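Local coordinates for 5' nucleotidase family protein (Staphylococcus aureus subsp. aureus, PDB 4Q7F), which belongs to the 5' nucleotidase family and joins a metal-binding calcineurin-like phosphoesterase domain to a C-terminal domain, with a ligand pocket lined by residues of both, at residues A[314-319]-A[379-384]; A[344-349]-A[507-512]; A[88-93]-A[123-128]. All coordinates share one frame; numbering follows the deposited sequence.

Interaction 1 (A[314-319]-A[379-384])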
# COMPACT_ATOMS: atom_id res chain seq x y z
N GLU A 314 22.53 1.30 3.06
CA GLU A 314 22.77 2.75 2.91
C GLU A 314 23.81 3.01 1.81
O GLU A 314 23.67 3.94 1.01
CB GLU A 314 23.20 3.37 4.24
CG GLU A 314 22.15 3.29 5.35
CD GLU A 314 20.88 4.06 5.07
OE1 GLU A 314 20.81 4.90 4.11
OE2 GLU A 314 19.93 3.83 5.86
N ASP A 315 24.87 2.20 1.78
CA ASP A 315 25.89 2.36 0.75
C ASP A 315 25.26 2.29 -0.66
O ASP A 315 25.53 3.12 -1.51
CB ASP A 315 27.01 1.33 0.92
CG ASP A 315 27.89 1.60 2.14
OD1 ASP A 315 27.74 2.65 2.82
OD2 ASP A 315 28.75 0.76 2.44
N TRP A 316 24.39 1.30 -0.87
CA TRP A 316 23.71 1.13 -2.14
C TRP A 316 22.82 2.33 -2.42
O TRP A 316 22.81 2.85 -3.53
CB TRP A 316 22.89 -0.16 -2.13
CG TRP A 316 22.23 -0.48 -3.40
CD1 TRP A 316 22.83 -0.97 -4.53
CD2 TRP A 316 20.82 -0.44 -3.67
NE1 TRP A 316 21.87 -1.20 -5.49
CE2 TRP A 316 20.64 -0.88 -4.99
CE3 TRP A 316 19.71 -0.06 -2.92
CZ2 TRP A 316 19.38 -0.95 -5.59
CZ3 TRP A 316 18.46 -0.13 -3.50
CH2 TRP A 316 18.30 -0.58 -4.81
N LEU A 317 22.10 2.79 -1.40
CA LEU A 317 21.24 3.95 -1.56
C LEU A 317 22.01 5.22 -1.92
O LEU A 317 21.47 6.10 -2.58
CB LEU A 317 20.40 4.15 -0.30
CG LEU A 317 19.31 3.08 -0.14
CD1 LEU A 317 18.62 3.24 1.19
CD2 LEU A 317 18.29 3.17 -1.28
N ASP A 318 23.27 5.30 -1.51
CA ASP A 318 24.09 6.46 -1.81
C ASP A 318 24.73 6.43 -3.19
O ASP A 318 25.36 7.41 -3.60
CB ASP A 318 25.20 6.63 -0.75
CG ASP A 318 24.65 7.10 0.59
OD1 ASP A 318 23.53 7.68 0.61
OD2 ASP A 318 25.33 6.90 1.62
N TYR A 319 24.58 5.31 -3.91
CA TYR A 319 25.19 5.16 -5.22
C TYR A 319 24.71 6.29 -6.12
O TYR A 319 23.51 6.52 -6.25
CB TYR A 319 24.85 3.80 -5.85
CG TYR A 319 25.42 3.66 -7.25
CD1 TYR A 319 26.74 3.27 -7.44
CD2 TYR A 319 24.64 3.96 -8.37
CE1 TYR A 319 27.27 3.16 -8.72
CE2 TYR A 319 25.16 3.84 -9.65
CZ TYR A 319 26.47 3.45 -9.82
OH TYR A 319 26.99 3.34 -11.09
N ASP A 379 17.29 8.79 -3.96
CA ASP A 379 16.40 9.78 -4.56
C ASP A 379 15.46 9.18 -5.59
O ASP A 379 14.29 9.54 -5.64
CB ASP A 379 17.23 10.90 -5.16
CG ASP A 379 18.21 11.48 -4.16
OD1 ASP A 379 17.76 11.92 -3.07
OD2 ASP A 379 19.42 11.51 -4.43
N VAL A 380 15.96 8.27 -6.41
CA VAL A 380 15.14 7.64 -7.44
C VAL A 380 14.01 6.84 -6.82
O VAL A 380 12.86 6.90 -7.26
CB VAL A 380 15.98 6.71 -8.36
CG1 VAL A 380 15.07 5.88 -9.25
CG2 VAL A 380 16.98 7.50 -9.20
N ILE A 381 14.35 6.07 -5.79
CA ILE A 381 13.37 5.24 -5.11
C ILE A 381 12.30 6.09 -4.42
O ILE A 381 11.11 5.77 -4.50
CB ILE A 381 14.02 4.26 -4.11
CG1 ILE A 381 14.94 3.27 -4.85
CG2 ILE A 381 12.92 3.49 -3.40
CD1 ILE A 381 15.73 2.31 -3.96
N ASN A 382 12.71 7.16 -3.75
CA ASN A 382 11.75 8.04 -3.08
C ASN A 382 10.78 8.66 -4.05
O ASN A 382 9.61 8.86 -3.71
CB ASN A 382 12.47 9.13 -2.27
CG ASN A 382 13.08 8.58 -0.99
OD1 ASN A 382 12.55 7.64 -0.42
ND2 ASN A 382 14.18 9.17 -0.54
N ASN A 383 11.24 8.95 -5.25
CA ASN A 383 10.36 9.53 -6.28
C ASN A 383 9.50 8.50 -7.02
O ASN A 383 8.46 8.83 -7.54
CB ASN A 383 11.16 10.40 -7.21
CG ASN A 383 11.56 11.70 -6.54
OD1 ASN A 383 10.72 12.58 -6.35
ND2 ASN A 383 12.82 11.82 -6.14
N TYR A 384 9.93 7.24 -7.04
CA TYR A 384 9.11 6.18 -7.65
C TYR A 384 9.21 4.96 -6.74
O TYR A 384 9.98 4.06 -7.04
CB TYR A 384 9.56 5.81 -9.09
CG TYR A 384 8.36 5.36 -9.86
CD1 TYR A 384 7.80 4.12 -9.64
CD2 TYR A 384 7.71 6.23 -10.73
CE1 TYR A 384 6.65 3.73 -10.30
CE2 TYR A 384 6.56 5.85 -11.39
CZ TYR A 384 6.04 4.60 -11.17
OH TYR A 384 4.89 4.21 -11.80
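The indole of Trp316 meets Ile381 through the far corner of its six-membered ring: CZ3 lies 3.7 Å from Ile381 CD1, and CH2 is 4.0 Å from that methyl. The methyl approaches the ring obliquely. A second flat group, His86, forms an edge-to-face pair with the indole, while Asn81 and Ala85 of helix 78-85 and Met377 also touch it. The indole reaches Ile381 because its CG stands anti to the backbone N (chi1 -176°), which carries the ring out beside the helix.

Leu317, one residue further on, supplies the other apolar partner. Its CD2 comes within 3.8 Å of Ile381 CD1, so a single methyl touches both the ring and the leucine branch. The side chain of Ile381 sets out from its CB toward segment 314-319 and crosses both partners at about a right angle. Ile381 also touches Asn81, and Leu317 packs on Phe37 and Pro78, so residues of the phosphoesterase domain pack against the contact. No hydrogen bond joins the two segments, and the contact is small, 99 Å² in all.

Polar bonds hold the surroundings instead. Glu314 and Asp318 both form salt bridges to Arg378, just before segment 379-384, and Leu317 has a backbone hydrogen bond with the same arginine. At the end of helix 377-383, the carbonyl O of Asp379 accepts from Asn383 ND2 at 2.8 Å and from Asn383 N at 3.1 Å, the two donors coming from opposite faces of its plane.

Here the C-terminal end of the long helix 304-317 packs on a short helix of the C-terminal domain, beside helix 78-85; the side chain of Ile381 is about 12 Å from the bound (2R,3S,5R)-5-(6-amino-9H-purin-9-yl)-tetrahydro-2-(hydroxymethyl)furan-3-ol, at the junction of the two domains of this 5' nucleotidase fold.

Interaction 2 (A[344-349]-A[507-512])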
# COMPACT_ATOMS: atom_id res chain seq x y z
N THR A 344 7.75 17.05 -12.52
CA THR A 344 6.64 16.31 -13.14
C THR A 344 6.78 16.36 -14.67
O THR A 344 6.45 15.38 -15.38
CB THR A 344 5.26 16.84 -12.71
OG1 THR A 344 5.13 18.23 -13.05
CG2 THR A 344 5.10 16.65 -11.24
N ASN A 345 7.27 17.49 -15.17
CA ASN A 345 7.53 17.64 -16.58
C ASN A 345 8.57 16.62 -17.00
O ASN A 345 8.41 15.95 -18.01
CB ASN A 345 8.06 19.02 -16.89
CG ASN A 345 8.24 19.22 -18.36
OD1 ASN A 345 7.26 19.20 -19.11
ND2 ASN A 345 9.48 19.40 -18.79
N PHE A 346 9.62 16.49 -16.20
CA PHE A 346 10.68 15.53 -16.44
C PHE A 346 10.18 14.09 -16.48
O PHE A 346 10.54 13.34 -17.38
CB PHE A 346 11.76 15.68 -15.38
CG PHE A 346 12.59 14.45 -15.19
CD1 PHE A 346 13.56 14.10 -16.10
CD2 PHE A 346 12.40 13.65 -14.07
CE1 PHE A 346 14.32 12.96 -15.91
CE2 PHE A 346 13.17 12.52 -13.87
CZ PHE A 346 14.13 12.17 -14.80
N MSE A 347 9.37 13.69 -15.49
CA MSE A 347 8.87 12.32 -15.42
C MSE A 347 8.02 12.03 -16.63
O MSE A 347 8.20 11.01 -17.28
CB MSE A 347 8.09 12.04 -14.14
CG MSE A 347 9.03 11.94 -12.92
SE MSE A 347 8.09 11.10 -11.41
CE MSE A 347 6.83 12.56 -11.02
N ASN A 348 7.07 12.91 -16.92
CA ASN A 348 6.23 12.73 -18.10
C ASN A 348 7.02 12.69 -19.42
O ASN A 348 6.73 11.88 -20.29
CB ASN A 348 5.12 13.78 -18.14
CG ASN A 348 3.93 13.38 -17.29
OD1 ASN A 348 3.26 12.37 -17.57
ND2 ASN A 348 3.63 14.17 -16.27
N TYR A 349 8.05 13.52 -19.54
CA TYR A 349 8.88 13.51 -20.71
C TYR A 349 9.58 12.16 -20.85
O TYR A 349 9.61 11.59 -21.95
CB TYR A 349 9.90 14.65 -20.72
CG TYR A 349 10.73 14.63 -21.99
CD1 TYR A 349 10.17 15.01 -23.20
CD2 TYR A 349 12.05 14.19 -21.98
CE1 TYR A 349 10.91 14.97 -24.37
CE2 TYR A 349 12.79 14.16 -23.15
CZ TYR A 349 12.22 14.55 -24.33
OH TYR A 349 12.96 14.51 -25.49
N ASP A 507 17.52 4.89 -16.47
CA ASP A 507 17.89 4.77 -17.90
C ASP A 507 17.88 6.14 -18.56
O ASP A 507 18.86 6.52 -19.19
CB ASP A 507 16.93 3.84 -18.66
CG ASP A 507 17.10 2.39 -18.28
OD1 ASP A 507 18.10 2.03 -17.65
OD2 ASP A 507 16.22 1.58 -18.60
N PHE A 508 16.79 6.88 -18.41
CA PHE A 508 16.70 8.20 -19.01
C PHE A 508 17.83 9.08 -18.50
O PHE A 508 18.53 9.73 -19.28
CB PHE A 508 15.35 8.85 -18.71
CG PHE A 508 15.17 10.17 -19.41
CD1 PHE A 508 15.67 11.34 -18.85
CD2 PHE A 508 14.52 10.24 -20.63
CE1 PHE A 508 15.51 12.55 -19.50
CE2 PHE A 508 14.36 11.46 -21.28
CZ PHE A 508 14.86 12.62 -20.72
N LEU A 509 18.01 9.11 -17.18
CA LEU A 509 19.07 9.91 -16.57
C LEU A 509 20.46 9.57 -17.11
O LEU A 509 21.27 10.47 -17.32
CB LEU A 509 19.06 9.73 -15.05
CG LEU A 509 17.94 10.43 -14.28
CD1 LEU A 509 17.97 10.01 -12.82
CD2 LEU A 509 18.07 11.94 -14.41
N SER A 510 20.71 8.29 -17.35
CA SER A 510 22.01 7.85 -17.84
C SER A 510 22.26 8.14 -19.32
O SER A 510 23.41 8.27 -19.72
CB SER A 510 22.17 6.34 -17.59
OG SER A 510 22.06 6.04 -16.21
N ASN A 511 21.19 8.26 -20.11
CA ASN A 511 21.30 8.48 -21.56
C ASN A 511 21.20 9.92 -22.06
O ASN A 511 21.57 10.19 -23.20
CB ASN A 511 20.23 7.66 -22.28
CG ASN A 511 20.30 6.18 -21.96
OD1 ASN A 511 21.34 5.68 -21.54
ND2 ASN A 511 19.20 5.48 -22.15
N ASN A 512 20.69 10.84 -21.25
CA ASN A 512 20.59 12.25 -21.66
C ASN A 512 21.39 13.13 -20.72
O ASN A 512 20.87 13.64 -19.73
CB ASN A 512 19.14 12.71 -21.74
CG ASN A 512 19.01 14.10 -22.36
OD1 ASN A 512 19.99 14.68 -22.81
ND2 ASN A 512 17.79 14.62 -22.39
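Aromatic contacts dominate where Phe346 and Tyr349 of helix 342-355 meet Phe508 of helix 501-511. The side chain of Phe508 sets out from its CB toward the other helix, and its ring touches both partners. Phe508 CD1 lies 3.6 Å from Phe346 CE1, the rings meeting obliquely. Their centroids are 5.7 Å apart, and their planes stand at 74°. The neighbouring CZ and CE2 atoms of Phe508 meet Tyr349, whose CD2 lies 3.5 Å from Phe508 CZ. Phe508 CZ sits at the edge of the tyrosine ring, near its plane; the two rings touch rim to rim with planes at 87°, neither lying over the other's face. Phe346 and Tyr349, three residues apart on one helical surface, both carry CG anti to the backbone N, which sends their rings out in similar directions toward Phe508.

Aliphatic packing adds one further contact. Leu509 CD2 lies 4.0 Å from Phe346 CZ, the two side chains crossing at about a right angle. Leu509 also touches Ile321 and Thr322 of strand 320-323, and Leu324, so this leucine links the cluster to that strand.

Hydrogen bonding is confined to the surroundings, for none crosses between the segments. Asn348 ND2 bonds Thr344 O at 3.2 Å from above the carbonyl plane, opposite in face to Asn348 N, and also bonds Ile436 O. Asn345 OD1 accepts from Val520 N and Val521 N while its ND2 donates to Pro518 O, fastening helix 342-355 to the chain that follows helix 501-511.

The short helical segments run nearly perpendicular, at 95°. Their axes are 11.6 Å apart. Such spacing fits the bulky rings between them: this is an aromatic cluster at a helix-helix crossing, joining helices from distant parts of the sequence in the C-terminal half of the protein.

Interaction 3 (A[88-93]-A[123-128])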
# COMPACT_ATOMS: atom_id res chain seq x y z
N GLY A 88 17.77 -11.29 -5.27
CA GLY A 88 16.45 -11.54 -5.81
C GLY A 88 15.69 -12.39 -4.78
O GLY A 88 14.55 -12.77 -5.00
N SER A 89 16.35 -12.68 -3.66
CA SER A 89 15.77 -13.50 -2.59
C SER A 89 15.23 -12.65 -1.45
O SER A 89 15.79 -11.61 -1.10
CB SER A 89 16.83 -14.43 -2.03
OG SER A 89 16.30 -15.23 -0.97
N SER A 90 14.13 -13.10 -0.87
CA SER A 90 13.54 -12.45 0.28
C SER A 90 14.22 -12.98 1.59
O SER A 90 13.88 -12.55 2.67
CB SER A 90 12.05 -12.75 0.34
OG SER A 90 11.81 -14.16 0.44
N GLN A 91 15.19 -13.88 1.48
CA GLN A 91 15.78 -14.49 2.69
C GLN A 91 16.23 -13.49 3.78
O GLN A 91 15.90 -13.69 4.94
CB GLN A 91 16.94 -15.44 2.34
CG GLN A 91 17.39 -16.28 3.54
CD GLN A 91 16.33 -17.29 3.95
OE1 GLN A 91 15.88 -18.08 3.13
NE2 GLN A 91 15.95 -17.29 5.22
N PRO A 92 16.97 -12.42 3.41
CA PRO A 92 17.39 -11.47 4.46
C PRO A 92 16.21 -10.91 5.27
O PRO A 92 16.31 -10.74 6.48
CB PRO A 92 18.13 -10.39 3.69
CG PRO A 92 18.67 -11.10 2.46
CD PRO A 92 17.67 -12.17 2.12
N LEU A 93 15.11 -10.64 4.59
CA LEU A 93 13.92 -10.14 5.26
C LEU A 93 13.25 -11.24 6.09
O LEU A 93 12.81 -11.01 7.22
CB LEU A 93 12.93 -9.64 4.23
CG LEU A 93 11.59 -9.17 4.78
CD1 LEU A 93 11.79 -7.95 5.66
CD2 LEU A 93 10.65 -8.85 3.63
N LEU A 123 6.86 -17.79 1.49
CA LEU A 123 6.05 -18.53 2.45
C LEU A 123 6.71 -19.80 2.95
O LEU A 123 6.55 -20.15 4.12
CB LEU A 123 4.66 -18.86 1.89
CG LEU A 123 3.83 -17.64 1.45
CD1 LEU A 123 2.43 -18.05 1.03
CD2 LEU A 123 3.77 -16.61 2.55
N ARG A 124 7.44 -20.50 2.08
CA ARG A 124 8.09 -21.74 2.51
C ARG A 124 9.36 -21.49 3.33
O ARG A 124 9.80 -22.36 4.06
CB ARG A 124 8.33 -22.72 1.34
CG ARG A 124 9.14 -22.23 0.16
CD ARG A 124 9.31 -23.34 -0.90
NE ARG A 124 9.90 -22.82 -2.14
CZ ARG A 124 9.21 -22.43 -3.22
NH1 ARG A 124 9.87 -21.96 -4.27
NH2 ARG A 124 7.88 -22.50 -3.27
N ARG A 125 9.94 -20.29 3.22
CA ARG A 125 11.13 -19.93 3.98
C ARG A 125 10.76 -19.46 5.44
O ARG A 125 11.57 -19.55 6.35
CB ARG A 125 11.94 -18.83 3.28
CG ARG A 125 12.70 -19.27 2.03
CD ARG A 125 13.37 -18.06 1.36
NE ARG A 125 14.11 -18.41 0.13
CZ ARG A 125 15.35 -18.92 0.09
NH1 ARG A 125 16.02 -19.18 1.21
NH2 ARG A 125 15.92 -19.19 -1.08
N LEU A 126 9.54 -18.96 5.62
CA LEU A 126 9.06 -18.52 6.93
C LEU A 126 8.81 -19.71 7.85
O LEU A 126 8.36 -20.78 7.40
CB LEU A 126 7.78 -17.71 6.82
CG LEU A 126 7.86 -16.37 6.08
CD1 LEU A 126 6.48 -15.82 5.74
CD2 LEU A 126 8.63 -15.35 6.91
N ASN A 127 9.06 -19.50 9.13
CA ASN A 127 8.89 -20.55 10.16
C ASN A 127 7.54 -20.51 10.92
O ASN A 127 7.42 -21.03 12.00
CB ASN A 127 10.08 -20.56 11.12
CG ASN A 127 10.19 -19.30 11.96
OD1 ASN A 127 9.24 -18.54 12.07
ND2 ASN A 127 11.35 -19.08 12.55
N TYR A 128 6.53 -19.90 10.31
CA TYR A 128 5.18 -19.87 10.86
C TYR A 128 4.23 -19.82 9.67
O TYR A 128 4.62 -19.41 8.59
CB TYR A 128 4.97 -18.66 11.77
CG TYR A 128 5.27 -17.34 11.10
CD1 TYR A 128 4.31 -16.68 10.33
CD2 TYR A 128 6.51 -16.77 11.23
CE1 TYR A 128 4.59 -15.48 9.72
CE2 TYR A 128 6.81 -15.57 10.61
CZ TYR A 128 5.84 -14.93 9.86
OH TYR A 128 6.16 -13.76 9.28
O HOH W 1 14.21 -19.96 5.86
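The backbones come closest where Gln91, in the first turn of helix 91-99, faces Arg125 at the end of helix 116-125, their CA atoms 7.3 Å apart. The side chain of Arg125 sets out from its CB toward segment 88-93 and, extended from CG to NE, runs past Gln91. Its guanidinium presents one face to Ser89, whose OG lies 4.0 Å from Arg125 CZ, offset toward the rim. The modelled approach of Gln91 OE1 to Arg125 NH1 is too close to be reliable, which leaves the mutual orientation of amide and guanidinium uncertain. Polar partners beyond the segments anchor both groups: Arg125 NE pairs with Asp121, and Gln91 NE2 donates to Asp95. A water bridges the two residues as well, accepting from Gln91 NE2 at 3.3 Å and donating to Arg125 O at 2.7 Å.

Nearby, Ser90 OG is hydrogen-bonded to Thr122 OG1. Ser89 OG, besides facing the arginine, accepts from Gln91 N at 3.0 Å along a nearly straight bond (162°). The contact thus combines a serine-capped helix start with the end of a neighbouring helix, within the calcineurin-like phosphoesterase domain.

In the fold
From the N terminus, interaction 3 comes first and closes a loop of 29 residues between 88-93 and 123-128, bringing two helices of the phosphoesterase domain together. It is complete before the others begin, in series with both. Interaction 1 then opens at 314-319, the end of helix 304-317, and interaction 2 opens at 344-349 before interaction 1 closes at 379-384; interaction 2 closes only at 507-512, so the two cross. Their centres lie about 16 Å apart and their nearest atoms about 5 Å, so the two do not touch. Interaction 1 sits at the domain junction, interaction 2 draws the chain's late helix 501-511 onto helix 342-355, and interaction 3 lies about 35 Å from interaction 2, centre to centre.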